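Local coordinates for protein esterase D (Lactobacillus rhamnosus, PDB 3DKR) that probably hydrolyses carboxylic esters, using the catalytic triad of an alpha/beta hydrolase, at residues G24-H29 and A86-K91; M108-L111 and G116-A119; L100-I105 and A167-F172; H29-S34 and A160-Q165; S48-Y53 and D240-M245. One frame throughout, in Å; residues are numbered along the deposited sequence.

Interaction 1: G24-H29 and A86-K91; sequences GVVLLH and AHMTAK
M88 alone carries the helix side of this contact, resting its side chain on V26 and on the backbone where G24 joins V25. The tight part is wholly apolar. CG2 of V26 sits 3.6 Å from CG of M88, and the same methyl group lies 4.0 Å from M88 CB, so one branch of the valine supports the base of the methionine. From there M88 bends twice, at chi2 (-62°) and chi3 (-90°), which brings its terminal methyl back to the strand: CE of M88 lies 3.9 Å from CA of G24 and 3.8 Å from N of V25. Glycine suits position 24, since a beta carbon there would point at this methyl and collide with it.

Strand 23-28 runs inside the central sheet of the alpha/beta hydrolase fold, and helix 74-89 packs on one of its faces. M88 also touches V95 and Y53, so it spans three adjacent strands, while V25 points to the other face, against L45. The outer side of the same segment is quite different: A86, A90 and K91 are exposed, and K91 and H87 make polar links. K91 forms salt bridges with E17 and E19, and H87 hydrogen-bonds to E17. Methyl, methylene and bare backbone are all that meet at the strand, so this joint relies on shape and the exclusion of water, with charge confined to its outer side.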
# COMPACT_ATOMS: atom_id res chain seq x y z
N GLY A 24 11.29 -12.17 4.85
CA GLY A 24 10.85 -11.56 3.60
C GLY A 24 9.75 -10.56 3.87
O GLY A 24 9.00 -10.68 4.85
N VAL A 25 9.63 -9.58 2.97
CA VAL A 25 8.67 -8.49 3.13
C VAL A 25 7.88 -8.31 1.84
O VAL A 25 8.48 -8.20 0.77
CB VAL A 25 9.38 -7.16 3.46
CG1 VAL A 25 8.35 -6.07 3.74
CG2 VAL A 25 10.29 -7.34 4.65
N VAL A 26 6.56 -8.27 1.95
CA VAL A 26 5.69 -7.95 0.83
C VAL A 26 5.33 -6.47 0.92
O VAL A 26 4.90 -5.99 1.97
CB VAL A 26 4.40 -8.79 0.85
CG1 VAL A 26 3.44 -8.34 -0.24
CG2 VAL A 26 4.72 -10.30 0.72
N LEU A 27 5.52 -5.74 -0.19
CA LEU A 27 5.22 -4.30 -0.25
C LEU A 27 4.15 -4.07 -1.31
O LEU A 27 4.34 -4.44 -2.47
CB LEU A 27 6.46 -3.48 -0.61
CG LEU A 27 7.62 -3.57 0.38
CD1 LEU A 27 8.85 -2.79 -0.10
CD2 LEU A 27 7.25 -3.09 1.79
N LEU A 28 3.01 -3.51 -0.88
CA LEU A 28 1.81 -3.35 -1.72
C LEU A 28 1.59 -1.88 -2.06
O LEU A 28 1.48 -1.03 -1.18
CB LEU A 28 0.60 -3.95 -1.01
CG LEU A 28 0.76 -5.42 -0.65
CD1 LEU A 28 -0.45 -5.93 0.13
CD2 LEU A 28 0.98 -6.30 -1.91
N HIS A 29 1.55 -1.58 -3.36
CA HIS A 29 1.68 -0.20 -3.82
C HIS A 29 0.40 0.65 -3.74
O HIS A 29 -0.63 0.20 -3.22
CB HIS A 29 2.36 -0.15 -5.20
CG HIS A 29 1.55 -0.70 -6.35
ND1 HIS A 29 0.49 -0.01 -6.92
CD2 HIS A 29 1.73 -1.81 -7.11
CE1 HIS A 29 0.04 -0.70 -7.95
NE2 HIS A 29 0.77 -1.79 -8.09
N ALA A 86 1.40 -15.51 0.04
CA ALA A 86 1.68 -16.95 -0.02
C ALA A 86 3.03 -17.27 -0.65
O ALA A 86 3.75 -18.17 -0.22
CB ALA A 86 0.57 -17.67 -0.77
N HIS A 87 3.38 -16.52 -1.69
CA HIS A 87 4.67 -16.66 -2.38
C HIS A 87 5.82 -16.55 -1.39
O HIS A 87 6.80 -17.30 -1.46
CB HIS A 87 4.77 -15.56 -3.45
CG HIS A 87 6.08 -15.53 -4.17
ND1 HIS A 87 6.42 -16.46 -5.13
CD2 HIS A 87 7.12 -14.67 -4.10
CE1 HIS A 87 7.62 -16.18 -5.61
NE2 HIS A 87 8.06 -15.09 -5.00
N MET A 88 5.68 -15.62 -0.45
CA MET A 88 6.75 -15.28 0.48
C MET A 88 6.70 -16.18 1.72
O MET A 88 7.76 -16.60 2.21
CB MET A 88 6.69 -13.80 0.86
CG MET A 88 6.97 -12.85 -0.33
SD MET A 88 8.63 -13.05 -1.02
CE MET A 88 9.54 -11.87 -0.03
N THR A 89 5.51 -16.50 2.21
CA THR A 89 5.43 -17.42 3.36
C THR A 89 5.83 -18.85 2.97
O THR A 89 6.06 -19.69 3.85
CB THR A 89 4.04 -17.45 4.00
OG1 THR A 89 3.08 -17.92 3.05
CG2 THR A 89 3.65 -16.09 4.54
N ALA A 90 5.90 -19.17 1.68
CA ALA A 90 6.44 -20.48 1.27
C ALA A 90 7.96 -20.57 1.45
O ALA A 90 8.51 -21.68 1.57
CB ALA A 90 6.08 -20.76 -0.18
N LYS A 91 8.63 -19.42 1.47
CA LYS A 91 10.09 -19.31 1.34
C LYS A 91 10.80 -18.93 2.63
O LYS A 91 11.89 -19.45 2.92
CB LYS A 91 10.46 -18.23 0.29
CG LYS A 91 10.03 -18.49 -1.10
CD LYS A 91 10.22 -17.26 -2.00
CE LYS A 91 11.67 -16.93 -2.23
NZ LYS A 91 11.86 -16.31 -3.59

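Interaction 2: M108-L111 and G116-A119; sequences MKAL and GITA
A110 is the first residue along 108-111 to meet the loop 116-119, and it does so with both its methyl and its carbonyl. The CD1 methyl of I117 ends 3.7 Å from CB of A110 and 3.5 Å from O of A110, so the tip of the isoleucine lies against the helix backbone as much as against a side chain. A residue as small as alanine lets it come that near. I117 reaches it with CG1 anti to its own carbonyl carbon (chi1 -55°) and an extended chain beyond (chi2 167°).

Helix 101-113 is the crossover of a beta-alpha-beta unit: it follows strand 94-99 and leads into strand 119-122, its parallel neighbour in the sheet. The contact therefore closes the turn by which the chain leaves the helix and enters the next strand, and I117 touches V97 of the preceding strand as well.

L111 comes next and takes the other branch of I117. Its CD2 methyl meets CG2 of I117 at 3.5 Å, the two side chains crossing at about a right angle, so the branched isoleucine serves both helix residues at once. CD2 of L111 also lies 3.8 Å from C of A119, and L111 packs on T187 of strand 187-192. O of L111 accepts a hydrogen bond from NE2 of Q185, which reaches weakly to O of I117 too.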
# COMPACT_ATOMS: atom_id res chain seq x y z
N MET A 108 -3.74 -4.96 5.81
CA MET A 108 -4.52 -5.14 7.03
C MET A 108 -5.44 -6.35 6.88
O MET A 108 -5.58 -7.12 7.84
CB MET A 108 -5.29 -3.88 7.39
CG MET A 108 -4.40 -2.70 7.78
SD MET A 108 -3.11 -3.04 9.02
CE MET A 108 -4.09 -3.83 10.31
N LYS A 109 -6.05 -6.55 5.72
CA LYS A 109 -6.92 -7.71 5.54
C LYS A 109 -6.11 -9.01 5.61
O LYS A 109 -6.59 -10.03 6.11
CB LYS A 109 -7.72 -7.64 4.24
CG LYS A 109 -8.90 -8.59 4.20
CD LYS A 109 -9.68 -8.47 2.91
CE LYS A 109 -10.90 -9.39 2.89
NZ LYS A 109 -12.03 -8.87 3.72
N ALA A 110 -4.86 -8.95 5.14
CA ALA A 110 -3.93 -10.07 5.28
C ALA A 110 -3.67 -10.40 6.75
O ALA A 110 -3.78 -11.57 7.16
CB ALA A 110 -2.62 -9.75 4.56
N LEU A 111 -3.37 -9.39 7.56
CA LEU A 111 -3.15 -9.62 9.00
C LEU A 111 -4.41 -10.24 9.64
O LEU A 111 -4.31 -11.13 10.51
CB LEU A 111 -2.75 -8.34 9.72
CG LEU A 111 -1.39 -7.76 9.31
CD1 LEU A 111 -1.12 -6.45 10.04
CD2 LEU A 111 -0.27 -8.75 9.56
N GLY A 116 0.21 -17.29 8.75
CA GLY A 116 1.66 -17.33 8.62
C GLY A 116 2.35 -15.97 8.58
O GLY A 116 3.53 -15.91 8.26
N ILE A 117 1.64 -14.89 8.89
CA ILE A 117 2.24 -13.55 8.86
C ILE A 117 2.68 -13.06 10.24
O ILE A 117 1.90 -13.03 11.19
CB ILE A 117 1.27 -12.51 8.24
CG1 ILE A 117 0.80 -12.95 6.86
CG2 ILE A 117 1.96 -11.13 8.16
CD1 ILE A 117 -0.40 -12.14 6.30
N THR A 118 3.95 -12.66 10.37
CA THR A 118 4.49 -12.21 11.65
C THR A 118 3.94 -10.85 12.08
O THR A 118 3.56 -10.68 13.23
CB THR A 118 6.02 -12.14 11.59
OG1 THR A 118 6.52 -13.48 11.46
CG2 THR A 118 6.63 -11.49 12.82
N ALA A 119 3.93 -9.89 11.16
CA ALA A 119 3.50 -8.54 11.47
C ALA A 119 3.36 -7.76 10.16
O ALA A 119 3.64 -8.29 9.08
CB ALA A 119 4.48 -7.87 12.41

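Interaction 3: L100-I105 and A167-F172; sequences LSLGGI and AAIDQF. With ACT (acetate ion), chain B.
I105 and I169 cross at about a right angle and meet through methyl groups, CD1 of I105 lying 3.9 Å from CG2 of I169. The same CG2 faces L102, whose CD1 is 4.2 Å away. CG2 of I105 is anti to the backbone N while CG1 stands beside it (chi1 -68°), which sends CD1 to I169 and CG2 to the edge of the F172 ring, near the ring plane, 3.8 Å from CD2 of F172. Two branches on one beta carbon let I105 touch successive turns of helix 167-172. The helical segments run at 40° with their axes 11.2 Å apart, a spacing these large apolar residues bridge.

In the GXSXG motif around S101, the predicted nucleophile, N of S101 and N of L102 each donate a 2.9 Å hydrogen bond to acetate, to OXT and O respectively; H226 and N of Y31 bind it as well. Glycine fits at 104, where a side chain would strike O of L100. L102 therefore has two roles: its side chain packs on helix 155-178, while its N-H, grouped with that of Y31 on one acetate oxygen, is consistent with an oxyanion hole.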
# COMPACT_ATOMS: atom_id res chain seq x y z
N LEU A 100 0.85 1.08 0.96
CA LEU A 100 0.42 2.49 0.97
C LEU A 100 -1.10 2.55 1.22
O LEU A 100 -1.61 1.66 1.91
CB LEU A 100 0.88 3.21 -0.31
CG LEU A 100 2.35 3.63 -0.20
CD1 LEU A 100 3.01 3.77 -1.58
CD2 LEU A 100 2.48 4.92 0.61
N SER A 101 -1.83 3.58 0.79
CA SER A 101 -3.25 3.62 1.19
C SER A 101 -4.02 2.40 0.64
O SER A 101 -4.65 1.66 1.40
CB SER A 101 -3.96 4.92 0.81
OG SER A 101 -3.46 6.04 1.53
N LEU A 102 -3.92 2.18 -0.66
CA LEU A 102 -4.60 1.05 -1.29
C LEU A 102 -3.98 -0.27 -0.82
O LEU A 102 -4.67 -1.13 -0.27
CB LEU A 102 -4.55 1.17 -2.81
CG LEU A 102 -5.18 -0.00 -3.55
CD1 LEU A 102 -6.70 -0.07 -3.37
CD2 LEU A 102 -4.80 0.08 -5.03
N GLY A 103 -2.67 -0.43 -1.04
CA GLY A 103 -1.97 -1.64 -0.63
C GLY A 103 -2.18 -1.93 0.85
O GLY A 103 -2.25 -3.10 1.25
N GLY A 104 -2.27 -0.88 1.65
CA GLY A 104 -2.46 -1.01 3.11
C GLY A 104 -3.80 -1.59 3.53
O GLY A 104 -3.90 -2.23 4.57
N ILE A 105 -4.83 -1.38 2.72
CA ILE A 105 -6.13 -2.02 2.97
C ILE A 105 -5.90 -3.53 2.91
O ILE A 105 -6.35 -4.26 3.78
CB ILE A 105 -7.19 -1.61 1.92
CG1 ILE A 105 -7.54 -0.13 2.07
CG2 ILE A 105 -8.48 -2.46 2.03
CD1 ILE A 105 -8.23 0.43 0.81
N ALA A 167 -15.91 4.05 -5.07
CA ALA A 167 -16.97 3.46 -4.25
C ALA A 167 -16.64 2.01 -3.92
O ALA A 167 -16.82 1.57 -2.79
CB ALA A 167 -18.32 3.54 -4.96
N ALA A 168 -16.14 1.26 -4.91
CA ALA A 168 -15.80 -0.14 -4.71
C ALA A 168 -14.67 -0.29 -3.69
O ALA A 168 -14.69 -1.18 -2.84
CB ALA A 168 -15.38 -0.77 -6.02
N ILE A 169 -13.67 0.57 -3.81
CA ILE A 169 -12.56 0.59 -2.85
C ILE A 169 -13.04 0.93 -1.45
O ILE A 169 -12.74 0.21 -0.47
CB ILE A 169 -11.45 1.57 -3.28
CG1 ILE A 169 -10.84 1.12 -4.60
CG2 ILE A 169 -10.36 1.63 -2.21
CD1 ILE A 169 -9.99 2.21 -5.28
N ASP A 170 -13.81 2.02 -1.34
CA ASP A 170 -14.42 2.41 -0.07
C ASP A 170 -15.14 1.21 0.57
O ASP A 170 -14.94 0.87 1.74
CB ASP A 170 -15.48 3.52 -0.30
CG ASP A 170 -14.90 4.90 -0.60
OD1 ASP A 170 -13.70 5.17 -0.35
OD2 ASP A 170 -15.70 5.75 -1.09
N GLN A 171 -15.97 0.54 -0.22
CA GLN A 171 -16.80 -0.56 0.27
C GLN A 171 -15.92 -1.70 0.81
O GLN A 171 -16.11 -2.20 1.93
CB GLN A 171 -17.73 -1.04 -0.85
CG GLN A 171 -18.52 -2.28 -0.52
CD GLN A 171 -19.58 -2.61 -1.58
OE1 GLN A 171 -19.82 -1.81 -2.50
NE2 GLN A 171 -20.21 -3.77 -1.45
N PHE A 172 -14.94 -2.10 0.02
CA PHE A 172 -14.03 -3.18 0.42
C PHE A 172 -13.31 -2.79 1.70
O PHE A 172 -13.13 -3.60 2.62
CB PHE A 172 -13.01 -3.40 -0.70
CG PHE A 172 -12.16 -4.63 -0.51
CD1 PHE A 172 -12.45 -5.82 -1.15
CD2 PHE A 172 -11.07 -4.59 0.33
CE1 PHE A 172 -11.67 -6.95 -0.95
CE2 PHE A 172 -10.28 -5.71 0.51
CZ PHE A 172 -10.58 -6.87 -0.11
C ACT B . -2.47 5.30 -2.29
O ACT B . -3.00 4.17 -2.52
OXT ACT B . -1.58 5.39 -1.41
CH3 ACT B . -2.89 6.53 -3.05

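Interaction 4: H29-S34 and A160-Q165; sequences HAYTGS and AYLPGQ. With ACT (acetate ion), chain B.
Y31 and Q165 each set CG anti to the backbone N (chi1 -175° and -174°), and with the glutamine chain extended beyond CG the two ends meet across the gap between loop and helix. OH of Y31 donates to OE1 of Q165 at 2.7 Å, in the carbonyl plane and on a lone pair. The acceptor lies in the plane of the tyrosine ring, at its edge, while ring and amide planes stand 74° apart. Beside the bond, CD1 of L162 touches OH of Y31 at 3.3 Å.

The amide is held at its other end too, as NE2 of Q165 donates to O of I68. A phenylalanine in place of Y31 would probably leave OE1 of Q165 without its mate and the amide freer to turn about its remaining bond.

Y31 stands in a type II beta turn from A30 to G33, closed by a 2.8 Å bond from N of G33 to O of A30. ND1 of H29 reaches the same oxygen from the opposite face, at 2.9 Å, so two donors grip it. Helix 155-178 belongs to the insertion between strands 119-122 and 187-192, where alpha/beta hydrolases commonly carry a cap. N of Y31 donates to O of the acetate at 2.8 Å; the phenol-amide bond therefore ties to this probable cap a residue whose backbone N-H probably helps form the oxyanion hole.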
# COMPACT_ATOMS: atom_id res chain seq x y z
N HIS A 29 1.55 -1.58 -3.36
CA HIS A 29 1.68 -0.20 -3.82
C HIS A 29 0.40 0.65 -3.74
O HIS A 29 -0.63 0.20 -3.22
CB HIS A 29 2.36 -0.15 -5.20
CG HIS A 29 1.55 -0.70 -6.35
ND1 HIS A 29 0.49 -0.01 -6.92
CD2 HIS A 29 1.73 -1.81 -7.11
CE1 HIS A 29 0.04 -0.70 -7.95
NE2 HIS A 29 0.77 -1.79 -8.09
N ALA A 30 0.50 1.88 -4.26
CA ALA A 30 -0.60 2.86 -4.20
C ALA A 30 -1.56 2.77 -5.37
O ALA A 30 -1.22 2.27 -6.44
CB ALA A 30 -0.01 4.25 -4.16
N TYR A 31 -2.77 3.29 -5.16
CA TYR A 31 -3.73 3.46 -6.25
C TYR A 31 -3.15 4.49 -7.24
O TYR A 31 -2.71 5.56 -6.84
CB TYR A 31 -5.03 3.98 -5.67
CG TYR A 31 -6.19 4.09 -6.63
CD1 TYR A 31 -6.61 3.01 -7.38
CD2 TYR A 31 -6.92 5.27 -6.70
CE1 TYR A 31 -7.70 3.12 -8.24
CE2 TYR A 31 -8.01 5.39 -7.54
CZ TYR A 31 -8.40 4.31 -8.30
OH TYR A 31 -9.51 4.43 -9.13
N THR A 32 -3.20 4.12 -8.52
CA THR A 32 -2.50 4.79 -9.63
C THR A 32 -0.98 4.65 -9.58
O THR A 32 -0.27 5.11 -10.48
CB THR A 32 -2.86 6.29 -9.80
OG1 THR A 32 -2.18 7.11 -8.83
CG2 THR A 32 -4.36 6.51 -9.73
N GLY A 33 -0.47 3.98 -8.55
CA GLY A 33 0.97 3.77 -8.42
C GLY A 33 1.43 2.53 -9.14
O GLY A 33 0.81 2.07 -10.12
N SER A 34 2.51 1.94 -8.63
CA SER A 34 3.14 0.79 -9.26
C SER A 34 4.27 0.34 -8.35
O SER A 34 4.51 0.97 -7.29
CB SER A 34 3.73 1.18 -10.63
OG SER A 34 4.96 1.85 -10.48
N ALA A 160 -16.69 8.90 -15.82
CA ALA A 160 -17.68 7.84 -15.98
C ALA A 160 -17.40 6.62 -15.12
O ALA A 160 -18.33 5.95 -14.68
CB ALA A 160 -17.76 7.42 -17.43
N TYR A 161 -16.12 6.32 -14.90
CA TYR A 161 -15.71 5.10 -14.18
C TYR A 161 -15.17 5.36 -12.77
O TYR A 161 -15.30 4.50 -11.88
CB TYR A 161 -14.59 4.40 -14.94
CG TYR A 161 -14.95 3.57 -16.15
CD1 TYR A 161 -15.50 2.29 -16.01
CD2 TYR A 161 -14.63 4.02 -17.43
CE1 TYR A 161 -15.79 1.51 -17.14
CE2 TYR A 161 -14.91 3.24 -18.55
CZ TYR A 161 -15.49 1.99 -18.40
OH TYR A 161 -15.76 1.23 -19.52
N LEU A 162 -14.53 6.51 -12.57
CA LEU A 162 -13.74 6.73 -11.33
C LEU A 162 -14.59 6.74 -10.06
O LEU A 162 -14.23 6.10 -9.06
CB LEU A 162 -12.89 8.00 -11.45
CG LEU A 162 -12.01 8.38 -10.25
CD1 LEU A 162 -11.13 7.21 -9.82
CD2 LEU A 162 -11.18 9.60 -10.62
N PRO A 163 -15.74 7.45 -10.06
CA PRO A 163 -16.56 7.41 -8.85
C PRO A 163 -16.96 5.99 -8.44
O PRO A 163 -16.96 5.66 -7.25
CB PRO A 163 -17.79 8.25 -9.23
CG PRO A 163 -17.28 9.17 -10.27
CD PRO A 163 -16.34 8.33 -11.08
N GLY A 164 -17.27 5.16 -9.43
CA GLY A 164 -17.70 3.80 -9.17
C GLY A 164 -16.57 2.95 -8.59
O GLY A 164 -16.81 2.13 -7.70
N GLN A 165 -15.35 3.13 -9.10
CA GLN A 165 -14.22 2.37 -8.57
C GLN A 165 -13.85 2.85 -7.18
O GLN A 165 -13.56 2.03 -6.31
CB GLN A 165 -13.00 2.38 -9.48
CG GLN A 165 -11.91 1.44 -8.96
CD GLN A 165 -10.84 1.21 -10.00
OE1 GLN A 165 -10.01 2.06 -10.23
NE2 GLN A 165 -10.89 0.05 -10.65
C ACT B . -2.47 5.30 -2.29
O ACT B . -3.00 4.17 -2.52
OXT ACT B . -1.58 5.39 -1.41
CH3 ACT B . -2.89 6.53 -3.05

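Interaction 5: S48-Y53 and D240-M245; sequences SGYGVY and DVIAFM
The Y50 ring carries the CE methyl of M245 over the centre of one face and has CG2 of I242 at its edge, near the ring plane. CE of M245 stands 4.0 Å from the ring centroid, 13° off the normal, a CH-pi contact; the sulfur lies above the same face at 4.5 Å from the centroid, making this a Met-aromatic pair. A bend at chi3 (-76°) turns the methyl down onto the ring. In the ring plane a water sits 2.8 Å from OH of Y50 and donates a weak hydrogen bond to O of M245. At the outer end, OG of S48 meets CD1 of I242 at 3.7 Å.

The segment 48-53 leaves helix 39-47 through a Schellman motif, with G49 at the positive-phi position that glycine tolerates readily, and then enters strand 51-54. Helix 234-246 packs on the same side of the sheet as helix 39-47, M245 touching both L45 and V25. With a valine in place of Y50, the methyl of M245 would probably lose the surface it rests on and the water its phenol partner. Tyrosine suits this place because its face takes the methyl, with the sulfur above, while its hydroxyl turns to water.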
# COMPACT_ATOMS: atom_id res chain seq x y z
N SER A 48 19.61 -4.12 4.43
CA SER A 48 19.59 -4.70 5.79
C SER A 48 19.35 -6.22 5.77
O SER A 48 19.11 -6.83 6.83
CB SER A 48 18.55 -4.00 6.66
OG SER A 48 19.02 -2.73 7.12
N GLY A 49 19.40 -6.81 4.57
CA GLY A 49 19.39 -8.26 4.40
C GLY A 49 18.02 -8.91 4.32
O GLY A 49 17.90 -10.13 4.46
N TYR A 50 16.99 -8.11 4.08
CA TYR A 50 15.65 -8.67 3.94
C TYR A 50 15.35 -9.07 2.50
O TYR A 50 15.79 -8.39 1.57
CB TYR A 50 14.62 -7.64 4.38
CG TYR A 50 14.67 -7.33 5.85
CD1 TYR A 50 14.13 -8.21 6.78
CD2 TYR A 50 15.26 -6.17 6.31
CE1 TYR A 50 14.19 -7.93 8.14
CE2 TYR A 50 15.30 -5.87 7.67
CZ TYR A 50 14.77 -6.76 8.57
OH TYR A 50 14.82 -6.46 9.91
N GLY A 51 14.59 -10.15 2.32
CA GLY A 51 13.98 -10.46 1.03
C GLY A 51 12.80 -9.53 0.83
O GLY A 51 12.18 -9.12 1.81
N VAL A 52 12.47 -9.21 -0.42
CA VAL A 52 11.42 -8.24 -0.70
C VAL A 52 10.67 -8.68 -1.95
O VAL A 52 11.28 -9.16 -2.88
CB VAL A 52 11.97 -6.80 -0.92
CG1 VAL A 52 10.81 -5.81 -1.00
CG2 VAL A 52 12.96 -6.42 0.18
N TYR A 53 9.34 -8.51 -1.95
CA TYR A 53 8.52 -8.81 -3.12
C TYR A 53 7.51 -7.70 -3.31
O TYR A 53 6.80 -7.37 -2.38
CB TYR A 53 7.81 -10.13 -2.96
CG TYR A 53 6.97 -10.57 -4.14
CD1 TYR A 53 7.44 -10.48 -5.44
CD2 TYR A 53 5.70 -11.10 -3.94
CE1 TYR A 53 6.66 -10.90 -6.51
CE2 TYR A 53 4.93 -11.53 -5.00
CZ TYR A 53 5.41 -11.43 -6.27
OH TYR A 53 4.63 -11.90 -7.32
N ASP A 240 12.32 3.46 10.66
CA ASP A 240 11.23 3.07 11.57
C ASP A 240 10.72 1.66 11.27
O ASP A 240 10.47 0.86 12.17
CB ASP A 240 10.08 4.07 11.48
CG ASP A 240 10.45 5.46 11.99
OD1 ASP A 240 11.42 5.57 12.80
OD2 ASP A 240 9.78 6.44 11.60
N VAL A 241 10.56 1.35 9.98
CA VAL A 241 10.07 0.03 9.56
C VAL A 241 11.07 -1.08 9.93
O VAL A 241 10.71 -2.16 10.41
CB VAL A 241 9.79 0.01 8.04
CG1 VAL A 241 9.58 -1.43 7.53
CG2 VAL A 241 8.59 0.94 7.71
N ILE A 242 12.35 -0.79 9.70
CA ILE A 242 13.39 -1.75 10.03
C ILE A 242 13.44 -1.96 11.54
O ILE A 242 13.52 -3.09 11.99
CB ILE A 242 14.73 -1.31 9.41
CG1 ILE A 242 14.65 -1.44 7.89
CG2 ILE A 242 15.87 -2.16 9.95
CD1 ILE A 242 15.82 -0.84 7.13
N ALA A 243 13.34 -0.88 12.31
CA ALA A 243 13.29 -1.02 13.78
C ALA A 243 12.11 -1.90 14.23
O ALA A 243 12.23 -2.75 15.12
CB ALA A 243 13.21 0.33 14.44
N PHE A 244 10.96 -1.69 13.59
CA PHE A 244 9.75 -2.46 13.87
C PHE A 244 9.95 -3.95 13.64
O PHE A 244 9.58 -4.78 14.47
CB PHE A 244 8.61 -1.90 13.00
CG PHE A 244 7.34 -2.69 13.03
CD1 PHE A 244 6.42 -2.53 14.08
CD2 PHE A 244 7.02 -3.56 12.00
CE1 PHE A 244 5.24 -3.24 14.09
CE2 PHE A 244 5.84 -4.28 12.02
CZ PHE A 244 4.95 -4.12 13.05
N MET A 245 10.56 -4.28 12.50
CA MET A 245 10.85 -5.67 12.19
C MET A 245 11.88 -6.26 13.13
O MET A 245 11.75 -7.40 13.57
CB MET A 245 11.29 -5.78 10.73
CG MET A 245 10.11 -5.54 9.81
SD MET A 245 10.39 -6.11 8.12
CE MET A 245 11.41 -4.78 7.72
O HOH W 1 13.81 -8.49 11.52

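How the interactions relate
Interaction 1 opens first, at strand 23-28, and closes at 86-91, on helix 74-89 and the residues after it. Before that, interactions 4 and 5 have opened at 29-34 and 48-53, so both cross it; interaction 4 shares H29 with it. Interaction 3 runs from 100-105 to 167-172, beyond the close of interaction 4 at 160-165, so these two cross as well. Interaction 2, a short-range closure between helix 101-113 and the loop after it, falls inside the spans of 3, 4 and 5. Interaction 5 closes last, crossing 4, and ties the last helix to the loop before strand 51-54. Interactions 3 and 4 tie helix 155-178 to the nucleophile's helix and the loop after strand 23-28.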